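Local coordinates for nitrogenase molybdenum-iron protein beta chain (Clostridium pasteurianum, PDB 4WES) that forms, with the alpha chain, the nitrogenase component that reduces dinitrogen to ammonia, and shares an [8Fe-7S] cluster with that partner, at residues R265-G269 / P423-Y427. Numbering follows the deposited sequence.
Sequences RTPIG and PKVGY
I268 and V425 bring their CA atoms to 4.7 Å, where the loop leaving strand 261-264 meets the lead-in to helix 426-448, and one direct backbone hydrogen bond joins the two segments: G426 N donates to P267 O at 2.8 Å, with an N-H...O angle of 159°. P267 is the centre of an inverse gamma turn, closed by I268 N bonding to T266 O at 2.8 Å, and the peptide after it presents its oxygen to the other segment. A water adds a second polar link, donating to K424 O and G426 O while accepting from G269 N, which sits at the N-cap position of helix 270-284.

The side chains pack along this backbone junction. V425 CB lies 4.2 Å from P267 CG, the two side chains side by side and pointing the same way. The CG1 branch of V425, set beside the backbone N (chi1 -62°), comes 4.1 Å from I268 CG1, and there the side chains cross at about a right angle. T266 CG2 touches the same V425 methyl. At the other end of the isoleucine, CD1 rests against the aliphatic part of K424, 3.8 Å from its CD; the lysine NZ goes on to form a salt bridge with E323. D183 accepts from the backbone N of both K424 and V425, while I268 also touches A326 of helix 321-333.

The chemistry is therefore divided: largely buried methyl and methylene groups pack against one another, while the direct bond and the three-way water satisfy main-chain polar groups that enter the interface. Together they join the approach to helix 426-448 to the loop before helix 270-284, away from the cluster and iron sites.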
# COMPACT_ATOMS: atom_id res chain seq x y z
N ARG B 265 -11.33 -3.21 -25.69
CA ARG B 265 -10.83 -3.79 -24.45
C ARG B 265 -11.24 -2.93 -23.26
O ARG B 265 -11.37 -1.70 -23.36
CB ARG B 265 -9.34 -3.83 -24.51
CG ARG B 265 -8.84 -4.98 -25.28
CD ARG B 265 -7.32 -5.10 -25.11
NE ARG B 265 -6.98 -6.27 -25.82
CZ ARG B 265 -5.79 -6.62 -26.21
NH1 ARG B 265 -4.76 -5.83 -25.98
NH2 ARG B 265 -5.65 -7.75 -26.85
N THR B 266 -11.41 -3.59 -22.12
CA THR B 266 -11.48 -2.82 -20.88
C THR B 266 -10.30 -1.86 -20.84
O THR B 266 -9.18 -2.31 -21.06
CB THR B 266 -11.42 -3.78 -19.68
OG1 THR B 266 -12.46 -4.76 -19.79
CG2 THR B 266 -11.55 -3.03 -18.40
N PRO B 267 -10.54 -0.57 -20.55
CA PRO B 267 -9.43 0.38 -20.74
C PRO B 267 -8.50 0.40 -19.53
O PRO B 267 -8.60 1.28 -18.67
CB PRO B 267 -10.16 1.74 -20.98
CG PRO B 267 -11.48 1.55 -20.30
CD PRO B 267 -11.85 0.11 -20.56
N ILE B 268 -7.60 -0.59 -19.48
CA ILE B 268 -6.54 -0.69 -18.48
C ILE B 268 -5.22 -0.58 -19.19
O ILE B 268 -4.95 -1.35 -20.12
CB ILE B 268 -6.64 -2.01 -17.67
CG1 ILE B 268 -7.97 -2.09 -16.92
CG2 ILE B 268 -5.45 -2.13 -16.72
CD1 ILE B 268 -8.23 -3.44 -16.29
N GLY B 269 -4.37 0.34 -18.73
CA GLY B 269 -3.04 0.53 -19.30
C GLY B 269 -2.99 1.53 -20.43
O GLY B 269 -3.95 2.27 -20.68
N PRO B 423 -10.14 3.70 -9.10
CA PRO B 423 -10.29 3.07 -10.39
C PRO B 423 -9.03 2.31 -10.77
O PRO B 423 -7.93 2.68 -10.32
CB PRO B 423 -10.46 4.27 -11.34
CG PRO B 423 -9.67 5.36 -10.70
CD PRO B 423 -9.90 5.15 -9.21
N LYS B 424 -9.20 1.27 -11.59
CA LYS B 424 -8.12 0.63 -12.30
C LYS B 424 -8.05 1.00 -13.76
O LYS B 424 -7.05 0.70 -14.40
CB LYS B 424 -8.19 -0.92 -12.16
CG LYS B 424 -9.42 -1.54 -12.88
CD LYS B 424 -9.58 -3.07 -12.81
CE LYS B 424 -11.00 -3.51 -12.40
NZ LYS B 424 -11.00 -4.93 -11.94
N VAL B 425 -9.12 1.61 -14.28
CA VAL B 425 -9.19 1.98 -15.68
C VAL B 425 -8.68 3.40 -15.93
O VAL B 425 -8.56 4.22 -15.01
CB VAL B 425 -10.63 1.85 -16.22
CG1 VAL B 425 -11.11 0.42 -16.13
CG2 VAL B 425 -11.60 2.83 -15.54
N GLY B 426 -8.44 3.69 -17.20
CA GLY B 426 -7.98 5.00 -17.60
C GLY B 426 -6.53 5.27 -17.27
O GLY B 426 -5.82 4.43 -16.70
N TYR B 427 -6.04 6.44 -17.65
CA TYR B 427 -4.69 6.83 -17.28
C TYR B 427 -4.58 6.98 -15.77
O TYR B 427 -3.56 6.58 -15.18
CB TYR B 427 -4.26 8.11 -18.01
CG TYR B 427 -4.44 8.00 -19.51
CD1 TYR B 427 -3.75 7.06 -20.26
CD2 TYR B 427 -5.29 8.86 -20.19
CE1 TYR B 427 -3.92 6.95 -21.65
CE2 TYR B 427 -5.47 8.76 -21.55
CZ TYR B 427 -4.78 7.81 -22.29
OH TYR B 427 -4.98 7.72 -23.64
O HOH W 1 -5.58 1.69 -16.52